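Local coordinates for OmpT protein (Vibrio cholerae serotype O1, PDB 6EHD) that probably forms a water-filled beta-barrel pore that lets ions and small solutes diffuse across the outer membrane of the bacterium, at residues V11-Q16 with A38-N43; D98-F103 with Y284-Y289; A190-S195 with A217-E222. The protein carries 1 engineered substitution. One frame throughout, in Å; residues are numbered along the deposited sequence.

Contact 1 (V11-Q16 with A38-N43)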
loop_
_atom_site.group_PDB
_atom_site.type_symbol
_atom_site.label_atom_id
_atom_site.label_comp_id
_atom_site.label_asym_id
_atom_site.label_seq_id
_atom_site.Cartn_x
_atom_site.Cartn_y
_atom_site.Cartn_z
ATOM N N VAL A 11 -23.042 -13.323 6.516
ATOM C CA VAL A 11 -22.581 -12.204 7.271
ATOM C C VAL A 11 -21.253 -12.753 7.968
ATOM O O VAL A 11 -21.333 -13.771 8.646
ATOM C CB VAL A 11 -23.626 -11.694 8.249
ATOM C CG1 VAL A 11 -23.108 -10.517 9.043
ATOM C CG2 VAL A 11 -24.884 -11.182 7.493
ATOM N N ASP A 12 -20.084 -12.145 7.685
ATOM C CA ASP A 12 -18.790 -12.635 8.229
ATOM C C ASP A 12 -18.211 -11.580 9.137
ATOM O O ASP A 12 -17.939 -10.487 8.730
ATOM C CB ASP A 12 -17.836 -12.981 7.098
ATOM C CG ASP A 12 -18.321 -14.172 6.276
ATOM O OD1 ASP A 12 -18.664 -15.199 6.863
ATOM O OD2 ASP A 12 -18.374 -14.064 5.039
ATOM N N PHE A 13 -18.052 -11.907 10.421
ATOM C CA PHE A 13 -17.374 -11.015 11.379
ATOM C C PHE A 13 -15.873 -11.418 11.358
ATOM O O PHE A 13 -15.586 -12.600 11.408
ATOM C CB PHE A 13 -17.901 -11.127 12.811
ATOM C CG PHE A 13 -19.222 -10.458 13.012
ATOM C CD1 PHE A 13 -20.381 -11.079 12.573
ATOM C CD2 PHE A 13 -19.304 -9.216 13.620
ATOM C CE1 PHE A 13 -21.615 -10.489 12.770
ATOM C CE2 PHE A 13 -20.538 -8.612 13.824
ATOM C CZ PHE A 13 -21.690 -9.246 13.376
ATOM N N TYR A 14 -14.965 -10.465 11.152
ATOM C CA TYR A 14 -13.517 -10.840 10.900
ATOM C C TYR A 14 -12.653 -9.818 11.580
ATOM O O TYR A 14 -13.132 -8.765 11.942
ATOM C CB TYR A 14 -13.172 -10.914 9.367
ATOM C CG TYR A 14 -13.195 -9.556 8.724
ATOM C CD1 TYR A 14 -14.427 -8.967 8.222
ATOM C CD2 TYR A 14 -12.024 -8.794 8.590
ATOM C CE1 TYR A 14 -14.426 -7.690 7.692
ATOM C CE2 TYR A 14 -12.044 -7.532 8.091
ATOM C CZ TYR A 14 -13.272 -6.978 7.595
ATOM O OH TYR A 14 -13.206 -5.693 7.148
ATOM N N GLY A 15 -11.334 -10.111 11.750
ATOM C CA GLY A 15 -10.437 -9.085 12.215
ATOM C C GLY A 15 -8.990 -9.647 12.472
ATOM O O GLY A 15 -8.747 -10.857 12.229
ATOM N N GLN A 16 -8.186 -8.757 13.015
ATOM C CA GLN A 16 -6.760 -9.079 13.446
ATOM C C GLN A 16 -6.412 -8.308 14.672
ATOM O O GLN A 16 -6.659 -7.071 14.730
ATOM C CB GLN A 16 -5.726 -8.666 12.358
ATOM C CG GLN A 16 -5.868 -9.350 11.050
ATOM C CD GLN A 16 -4.819 -8.931 10.050
ATOM O OE1 GLN A 16 -3.640 -8.715 10.407
ATOM N NE2 GLN A 16 -5.259 -8.764 8.783
ATOM N N ALA A 38 -11.203 -4.652 13.107
ATOM C CA ALA A 38 -12.275 -5.587 13.172
ATOM C C ALA A 38 -13.416 -5.067 12.234
ATOM O O ALA A 38 -13.646 -3.915 12.163
ATOM C CB ALA A 38 -12.850 -5.658 14.615
ATOM N N GLY A 39 -14.058 -5.942 11.519
ATOM C CA GLY A 39 -15.183 -5.498 10.601
ATOM C C GLY A 39 -16.275 -6.553 10.431
ATOM O O GLY A 39 -16.214 -7.665 11.014
ATOM N N VAL A 40 -17.265 -6.212 9.567
ATOM C CA VAL A 40 -18.293 -7.127 9.105
ATOM C C VAL A 40 -18.444 -6.964 7.599
ATOM O O VAL A 40 -18.360 -5.824 7.094
ATOM C CB VAL A 40 -19.607 -6.886 9.855
ATOM C CG1 VAL A 40 -20.051 -5.456 9.769
ATOM C CG2 VAL A 40 -20.708 -7.813 9.385
ATOM N N ASP A 41 -18.523 -8.099 6.930
ATOM C CA ASP A 41 -18.628 -8.262 5.470
ATOM C C ASP A 41 -19.892 -9.090 5.166
ATOM O O ASP A 41 -19.944 -10.331 5.371
ATOM C CB ASP A 41 -17.384 -8.963 4.918
ATOM C CG ASP A 41 -17.317 -8.932 3.389
ATOM O OD1 ASP A 41 -18.094 -8.203 2.712
ATOM O OD2 ASP A 41 -16.456 -9.619 2.818
ATOM N N ALA A 42 -20.931 -8.403 4.657
ATOM C CA ALA A 42 -22.211 -9.036 4.305
ATOM C C ALA A 42 -22.384 -9.146 2.758
ATOM O O ALA A 42 -22.105 -8.176 2.047
ATOM C CB ALA A 42 -23.346 -8.211 4.915
ATOM N N ASN A 43 -22.712 -10.335 2.271
ATOM C CA ASN A 43 -22.863 -10.632 0.834
ATOM C C ASN A 43 -24.218 -11.296 0.591
ATOM O O ASN A 43 -24.692 -12.106 1.407
ATOM C CB ASN A 43 -21.705 -11.480 0.249
ATOM C CG ASN A 43 -20.377 -10.682 0.236
ATOM O OD1 ASN A 43 -20.100 -9.934 -0.728
ATOM N ND2 ASN A 43 -19.622 -10.711 1.369
HETATM O O HOH W 1 -20.004 -12.328 3.792
#

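Contact 2 (D98-F103 with Y284-Y289). With C8E ((hydroxyethyloxy)tri(ethyloxy)octane), chain G.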
loop_
_atom_site.group_PDB
_atom_site.type_symbol
_atom_site.label_atom_id
_atom_site.label_comp_id
_atom_site.label_asym_id
_atom_site.label_seq_id
_atom_site.Cartn_x
_atom_site.Cartn_y
_atom_site.Cartn_z
ATOM N N ASP A 98 7.126 -5.916 -3.090
ATOM C CA ASP A 98 7.561 -5.728 -1.727
ATOM C C ASP A 98 6.895 -6.829 -0.845
ATOM O O ASP A 98 5.603 -6.855 -0.811
ATOM C CB ASP A 98 7.202 -4.301 -1.157
ATOM C CG ASP A 98 7.267 -4.259 0.424
ATOM O OD1 ASP A 98 8.178 -4.921 1.015
ATOM O OD2 ASP A 98 6.396 -3.600 1.055
ATOM N N TYR A 99 7.691 -7.749 -0.278
ATOM C CA TYR A 99 7.201 -8.883 0.466
ATOM C C TYR A 99 7.506 -8.752 1.955
ATOM O O TYR A 99 7.354 -9.709 2.705
ATOM C CB TYR A 99 7.770 -10.171 -0.104
ATOM C CG TYR A 99 7.473 -10.350 -1.593
ATOM C CD1 TYR A 99 6.204 -10.102 -2.136
ATOM C CD2 TYR A 99 8.477 -10.737 -2.441
ATOM C CE1 TYR A 99 5.981 -10.164 -3.516
ATOM C CE2 TYR A 99 8.259 -10.825 -3.832
ATOM C CZ TYR A 99 7.011 -10.584 -4.362
ATOM O OH TYR A 99 6.826 -10.721 -5.770
ATOM N N SER A 100 7.860 -7.539 2.400
ATOM C CA SER A 100 8.202 -7.316 3.825
ATOM C C SER A 100 6.979 -7.162 4.770
ATOM O O SER A 100 5.826 -6.938 4.331
ATOM C CB SER A 100 9.074 -6.027 3.907
ATOM O OG SER A 100 8.326 -4.840 3.645
ATOM N N TYR A 101 7.252 -7.241 6.090
ATOM C CA TYR A 101 6.279 -6.984 7.179
ATOM C C TYR A 101 6.464 -5.587 7.824
ATOM O O TYR A 101 5.551 -5.127 8.464
ATOM C CB TYR A 101 6.402 -8.063 8.257
ATOM C CG TYR A 101 5.630 -9.278 8.005
ATOM C CD1 TYR A 101 4.314 -9.366 8.424
ATOM C CD2 TYR A 101 6.195 -10.384 7.367
ATOM C CE1 TYR A 101 3.557 -10.520 8.098
ATOM C CE2 TYR A 101 5.458 -11.548 7.117
ATOM C CZ TYR A 101 4.118 -11.611 7.517
ATOM O OH TYR A 101 3.343 -12.756 7.246
ATOM N N PHE A 102 7.599 -4.882 7.626
ATOM C CA PHE A 102 7.923 -3.611 8.269
ATOM C C PHE A 102 8.548 -2.486 7.440
ATOM O O PHE A 102 8.081 -1.346 7.486
ATOM C CB PHE A 102 8.859 -3.791 9.513
ATOM C CG PHE A 102 8.252 -4.498 10.691
ATOM C CD1 PHE A 102 7.399 -3.850 11.512
ATOM C CD2 PHE A 102 8.579 -5.873 10.931
ATOM C CE1 PHE A 102 6.859 -4.514 12.644
ATOM C CE2 PHE A 102 8.073 -6.511 12.102
ATOM C CZ PHE A 102 7.224 -5.812 12.920
ATOM N N PHE A 103 9.584 -2.780 6.653
ATOM C CA PHE A 103 10.481 -1.703 6.150
ATOM C C PHE A 103 10.459 -1.424 4.637
ATOM O O PHE A 103 10.916 -0.390 4.201
ATOM C CB PHE A 103 11.926 -1.998 6.581
ATOM C CG PHE A 103 12.112 -2.112 8.114
ATOM C CD1 PHE A 103 11.715 -1.023 8.930
ATOM C CD2 PHE A 103 12.573 -3.289 8.693
ATOM C CE1 PHE A 103 11.817 -1.125 10.354
ATOM C CE2 PHE A 103 12.664 -3.390 10.098
ATOM C CZ PHE A 103 12.305 -2.283 10.898
ATOM N N TYR A 284 6.709 -13.023 13.172
ATOM C CA TYR A 284 7.737 -12.660 12.179
ATOM C C TYR A 284 8.835 -11.759 12.797
ATOM O O TYR A 284 8.600 -11.019 13.780
ATOM C CB TYR A 284 7.062 -11.890 10.979
ATOM C CG TYR A 284 5.917 -10.982 11.331
ATOM C CD1 TYR A 284 4.622 -11.465 11.449
ATOM C CD2 TYR A 284 6.119 -9.670 11.627
ATOM C CE1 TYR A 284 3.559 -10.675 11.848
ATOM C CE2 TYR A 284 5.037 -8.828 11.969
ATOM C CZ TYR A 284 3.748 -9.355 12.142
ATOM O OH TYR A 284 2.700 -8.487 12.497
ATOM N N ALA A 285 10.031 -11.783 12.166
ATOM C CA ALA A 285 11.125 -10.948 12.584
ATOM C C ALA A 285 11.893 -10.465 11.321
ATOM O O ALA A 285 12.106 -11.296 10.394
ATOM C CB ALA A 285 12.092 -11.774 13.453
ATOM N N GLU A 286 12.302 -9.205 11.355
ATOM C CA GLU A 286 12.903 -8.603 10.188
ATOM C C GLU A 286 14.025 -7.643 10.519
ATOM O O GLU A 286 13.954 -6.854 11.466
ATOM C CB GLU A 286 11.726 -7.804 9.437
ATOM C CG GLU A 286 12.073 -7.258 8.050
ATOM C CD GLU A 286 10.768 -6.659 7.392
ATOM O OE1 GLU A 286 9.786 -7.486 7.291
ATOM O OE2 GLU A 286 10.782 -5.467 7.027
ATOM N N TYR A 287 15.029 -7.633 9.635
ATOM C CA TYR A 287 16.088 -6.586 9.646
ATOM C C TYR A 287 15.954 -5.715 8.381
ATOM O O TYR A 287 15.761 -6.254 7.265
ATOM C CB TYR A 287 17.424 -7.321 9.585
ATOM C CG TYR A 287 18.631 -6.429 9.278
ATOM C CD1 TYR A 287 18.969 -5.363 10.113
ATOM C CD2 TYR A 287 19.366 -6.574 8.075
ATOM C CE1 TYR A 287 20.093 -4.519 9.815
ATOM C CE2 TYR A 287 20.445 -5.711 7.756
ATOM C CZ TYR A 287 20.819 -4.704 8.650
ATOM O OH TYR A 287 21.943 -3.887 8.350
ATOM N N GLY A 288 16.071 -4.417 8.578
ATOM C CA GLY A 288 16.077 -3.404 7.524
ATOM C C GLY A 288 17.328 -2.474 7.567
ATOM O O GLY A 288 17.604 -1.894 8.603
ATOM N N TYR A 289 18.019 -2.340 6.410
ATOM C CA TYR A 289 19.176 -1.407 6.247
ATOM C C TYR A 289 18.766 -0.309 5.266
ATOM O O TYR A 289 18.321 -0.639 4.104
ATOM C CB TYR A 289 20.368 -2.191 5.710
ATOM C CG TYR A 289 21.492 -1.212 5.333
ATOM C CD1 TYR A 289 22.372 -0.711 6.309
ATOM C CD2 TYR A 289 21.613 -0.745 4.038
ATOM C CE1 TYR A 289 23.389 0.195 5.955
ATOM C CE2 TYR A 289 22.658 0.164 3.671
ATOM C CZ TYR A 289 23.529 0.604 4.641
ATOM O OH TYR A 289 24.532 1.517 4.315
HETATM C C11 C8E G . 4.026 -11.584 1.503
HETATM O O12 C8E G . 3.667 -11.118 2.833
HETATM C C13 C8E G . 3.818 -9.679 2.944
HETATM C C14 C8E G . 3.252 -9.150 4.252
HETATM O O15 C8E G . 1.824 -9.358 4.137
HETATM C C16 C8E G . 1.069 -9.574 5.297
HETATM C C17 C8E G . 0.834 -8.204 5.737
HETATM O O18 C8E G . -0.537 -7.908 5.985
HETATM C C19 C8E G . -1.000 -6.688 6.591
HETATM C C20 C8E G . -1.681 -5.317 6.214
HETATM O O21 C8E G . -1.701 -4.153 7.203
#

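Contact 3 (A190-S195 with A217-E222). With C8E ((hydroxyethyloxy)tri(ethyloxy)octane), chain K.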
loop_
_atom_site.group_PDB
_atom_site.type_symbol
_atom_site.label_atom_id
_atom_site.label_comp_id
_atom_site.label_asym_id
_atom_site.label_seq_id
_atom_site.Cartn_x
_atom_site.Cartn_y
_atom_site.Cartn_z
ATOM N N ALA A 190 1.422 23.694 -1.035
ATOM C CA ALA A 190 1.513 23.774 -2.463
ATOM C C ALA A 190 0.416 22.944 -3.117
ATOM O O ALA A 190 -0.152 22.057 -2.468
ATOM C CB ALA A 190 2.882 23.307 -2.887
ATOM N N ASP A 191 0.077 23.329 -4.334
ATOM C CA ASP A 191 -0.791 22.588 -5.237
ATOM C C ASP A 191 0.108 21.580 -6.012
ATOM O O ASP A 191 0.847 21.951 -6.940
ATOM C CB ASP A 191 -1.525 23.592 -6.165
ATOM C CG ASP A 191 -2.530 22.948 -7.120
ATOM O OD1 ASP A 191 -2.614 21.687 -7.296
ATOM O OD2 ASP A 191 -3.245 23.739 -7.783
ATOM N N VAL A 192 0.051 20.295 -5.596
ATOM C CA VAL A 192 0.986 19.254 -6.107
ATOM C C VAL A 192 0.187 18.105 -6.761
ATOM O O VAL A 192 -0.862 17.701 -6.246
ATOM C CB VAL A 192 1.951 18.786 -5.006
ATOM C CG1 VAL A 192 1.223 18.342 -3.758
ATOM C CG2 VAL A 192 2.893 17.668 -5.497
ATOM N N THR A 193 0.651 17.701 -7.931
ATOM C CA THR A 193 0.136 16.545 -8.702
ATOM C C THR A 193 1.229 15.442 -8.719
ATOM O O THR A 193 2.425 15.751 -8.965
ATOM C CB THR A 193 -0.206 16.972 -10.160
ATOM O OG1 THR A 193 -1.239 17.981 -10.125
ATOM C CG2 THR A 193 -0.819 15.846 -10.954
ATOM N N ASN A 194 0.826 14.190 -8.454
ATOM C CA ASN A 194 1.731 13.004 -8.560
ATOM C C ASN A 194 1.165 12.171 -9.667
ATOM O O ASN A 194 0.010 11.785 -9.545
ATOM C CB ASN A 194 1.690 12.257 -7.223
ATOM C CG ASN A 194 2.691 11.088 -7.153
ATOM O OD1 ASN A 194 3.696 11.107 -7.849
ATOM N ND2 ASN A 194 2.404 10.073 -6.260
ATOM N N SER A 195 1.920 12.002 -10.779
ATOM C CA SER A 195 1.585 11.180 -11.899
ATOM C C SER A 195 2.537 9.948 -11.934
ATOM O O SER A 195 3.725 10.091 -11.896
ATOM C CB SER A 195 1.733 11.981 -13.221
ATOM O OG SER A 195 0.899 13.142 -13.105
ATOM N N ALA A 217 7.578 8.156 -11.182
ATOM C CA ALA A 217 6.613 9.171 -10.788
ATOM C C ALA A 217 7.161 10.571 -11.114
ATOM O O ALA A 217 8.382 10.761 -11.182
ATOM C CB ALA A 217 6.251 9.120 -9.318
ATOM N N GLU A 218 6.209 11.481 -11.328
ATOM C CA GLU A 218 6.521 12.948 -11.548
ATOM C C GLU A 218 5.681 13.780 -10.644
ATOM O O GLU A 218 4.435 13.636 -10.627
ATOM C CB GLU A 218 6.260 13.394 -13.032
ATOM C CG GLU A 218 6.644 14.909 -13.253
ATOM C CD GLU A 218 6.847 15.218 -14.733
ATOM O OE1 GLU A 218 7.929 14.856 -15.242
ATOM O OE2 GLU A 218 5.967 15.847 -15.354
ATOM N N LEU A 219 6.356 14.606 -9.838
ATOM C CA LEU A 219 5.712 15.515 -8.918
ATOM C C LEU A 219 5.853 16.943 -9.550
ATOM O O LEU A 219 6.974 17.381 -9.796
ATOM C CB LEU A 219 6.398 15.499 -7.573
ATOM C CG LEU A 219 6.222 14.165 -6.792
ATOM C CD1 LEU A 219 7.317 14.082 -5.765
ATOM C CD2 LEU A 219 4.842 14.058 -6.145
ATOM N N ASP A 220 4.742 17.569 -9.902
ATOM C CA ASP A 220 4.774 19.009 -10.336
ATOM C C ASP A 220 3.884 19.910 -9.501
ATOM O O ASP A 220 2.840 19.480 -8.951
ATOM C CB ASP A 220 4.633 19.283 -11.847
ATOM C CG ASP A 220 3.694 18.384 -12.525
ATOM O OD1 ASP A 220 2.508 18.453 -12.169
ATOM O OD2 ASP A 220 4.132 17.626 -13.433
ATOM N N VAL A 221 4.350 21.164 -9.377
ATOM C CA VAL A 221 3.736 22.169 -8.515
ATOM C C VAL A 221 3.022 23.169 -9.432
ATOM O O VAL A 221 3.644 23.703 -10.358
ATOM C CB VAL A 221 4.790 22.830 -7.594
ATOM C CG1 VAL A 221 4.133 23.758 -6.581
ATOM C CG2 VAL A 221 5.563 21.754 -6.847
ATOM N N GLU A 222 1.730 23.388 -9.203
ATOM C CA GLU A 222 0.879 24.236 -10.094
ATOM C C GLU A 222 1.395 25.649 -10.543
ATOM O O GLU A 222 1.252 26.004 -11.734
ATOM C CB GLU A 222 -0.527 24.371 -9.494
ATOM C CG GLU A 222 -1.484 25.358 -10.166
ATOM C CD GLU A 222 -1.834 25.043 -11.612
ATOM O OE1 GLU A 222 -2.513 25.891 -12.248
ATOM O OE2 GLU A 222 -1.460 23.968 -12.123
HETATM C C1 C8E K . 3.708 2.246 -22.535
HETATM C C2 C8E K . 3.052 3.619 -22.437
HETATM C C3 C8E K . 3.772 4.482 -21.438
HETATM C C4 C8E K . 2.796 5.398 -20.763
HETATM C C5 C8E K . 3.544 6.392 -19.965
HETATM C C6 C8E K . 2.620 7.294 -19.191
HETATM C C7 C8E K . 3.515 8.050 -18.244
HETATM C C8 C8E K . 2.828 9.044 -17.338
HETATM O O9 C8E K . 3.884 9.494 -16.472
HETATM C C10 C8E K . 3.998 8.816 -15.233
HETATM C C11 C8E K . 5.465 8.684 -14.831
HETATM O O12 C8E K . 6.076 9.965 -14.878
HETATM O O HOH W 2 2.490 15.133 -12.173
#

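Contact 1 (V11-Q16 with A38-N43)
Asp12 and Asp41 form one rung of an antiparallel ladder, and Tyr14 and Gly39 form another. The short strand axes come within 4.7 Å and run at 161° to each other. Asp12 N donates to Asp41 O over 2.9 Å, and Asp41 N returns a bond to Asp12 O. Tyr14 and Gly39 exchange the same pair of bonds. Val11–Ala42, Phe13–Val40 and Gly15–Ala38 are the non-hydrogen-bonded pairs that alternate with them. There, CA-H groups meet carbonyls, as where Val40 CA lies 3.4 Å from Asp12 O.

Val11, Phe13, Val40 and Ala42 share one face. Val11 CG1 meets Val40 CG2 at 3.6 Å, and the two side chains cross obliquely. CG2 of Val40 is anti to the backbone N, and it also sits over the centre of the Phe13 ring. The ring atom nearest to it is Phe13 CZ, at 4.4 Å. Val11 sends its other branch to Ala42 CB.

Asp12, Tyr14 and Asp41 lie on the other face. Tyr14 CG stands between the backbone N and the carbonyl carbon (chi1 69°), and the ring lies across Gly39. Gly39 N is above the ring centre, and Gly39 CA makes an off-centre CH-pi contact 4.2 Å from the Tyr14 ring centroid. Asp41 N meets the ring edge instead. Beyond Gly39, Tyr14 OH bonds to Glu57 OE2 on strand 50-59. Asp41 OD1 bonds to Gln53 of the same strand.

Strands 9-24 and 30-47 form a beta hairpin in the porin wall. Apolar side chains on one face and polar ones on the other fit a transmembrane barrel. Asp12 and Phe13 also belong to a calcium site seen in this protein, together with Trp325, but no calcium is bound here.

Contact 2 (D98-F103 with Y284-Y289)
Tyr101 and Tyr284 stack face to face where a loop folded into the porin barrel meets strand 281-291 of its wall. The loop leaves strand 80-84 and returns at strand 121-128. Its place in the barrel is consistent with the constriction loop L3 of general porins.

The two tyrosine rings are nearly parallel, with planes 11° apart. Their centroids are 4.0 Å apart, but the side chains cross at about a right angle. Tyr101 CD1 lies over the centre of the Tyr284 ring, and Tyr284 CG lies toward the rim of the Tyr101 ring. Tyr284 CB adds a CH-pi contact over the same face of Tyr101. C14 of a bound detergent covers the opposite face. The hydroxyls are held elsewhere, Tyr101 OH by Glu274 and Tyr284 OH by Glu20.

Phe102 comes to the edge of Tyr284 rather than to its face. Its CE2 atom lies near the plane of the Tyr284 ring, 3.7 Å from Tyr284 CD2. The ring planes of this pair are oblique.

Glu286 reaches from the strand to the loop backbone. Its CG is anti to the backbone N (chi1 -171°), and the chain stays extended beyond it. Glu286 OE1 uses its syn lone pair to accept Tyr101 N at 2.8 Å, and Tyr248 OH is a further partner. Phe103 N meets Glu286 OE2 nearly along its C-O axis, at 3.0 Å. A weak bond from Phe102 N to Glu286 OE2 lies between them. These backbone donors would be expected to favour the charged carboxylate.

Phe103 slides past Glu286 in the opposite direction. Phe102 CB covers the centre of one face of its ring, and Phe103 CD2 lies 3.7 Å from Gly288 N.

Contact 3 (A190-S195 with A217-E222)
Thr193 and Asp220 pair in an antiparallel beta hairpin of the porin barrel wall, made by strands 184-205 and 208-221. The short strand axes approach to 4.7 Å and run at 166° to each other.

The backbone bonds come first. Thr193 and Asp220 exchange two N-H to O bonds, and Ser195 and Glu218 exchange two more. Glu222 N adds a fifth, 2.8 Å from Asp191 O, just where regular strand ends. The non-hydrogen-bonded pairs, Val192–Val221 and Asn194–Leu219, alternate with these. CA-H groups face carbonyls there, as where Leu219 CA lies 3.3 Å from Thr193 O.

Apolar contacts gather on the face of Val192, Asn194, Leu219 and Val221. Val192 and Leu219 lie side by side and point the same way, with Val192 CG2 4.2 Å from Leu219 CD2. Asn194 CG is anti to the backbone N (chi1 -174°). Its OD1 rests 3.6 Å from Leu219 CD2 and equally near Ala217 CB. Asn194 ND2 instead bonds to the backbone O of Arg109, in a loop whose Leu113 also touches Val192. At the Val221 end of this face, Ala190 CB meets Val221 CG1.

Charged and polar groups make up the rest. Asp191 forms a salt bridge with Arg170, while the poorly ordered Glu222 lies alongside Asp191. Ser195 OG is also bonded to Gln168 on strand 160-171. On the face of Thr193 and Asp220, one water is hydrogen-bonded to Ser195 OG at 2.7 Å and to Glu218 O at 2.9 Å.

How the contacts relate
All three contacts involve strands of the same barrel wall. Contact 1 closes first along the chain. Contact 3 lies within the stretch of chain that contact 2 closes. Contacts 1 and 3 lie on opposite sides of the chain's centre, with their own centres about 37 Å apart. Each joins the two strands of a local hairpin. Contact 2 instead spans 180 residues and fixes the inward-folded loop to strand 281-291. Its centre is about 28 Å from that of contact 1 and about 30 Å from that of contact 3. The inward-folded loop also reaches contact 3 through Arg109 and Leu113, so it spans between distant parts of the wall and probably narrows the pore.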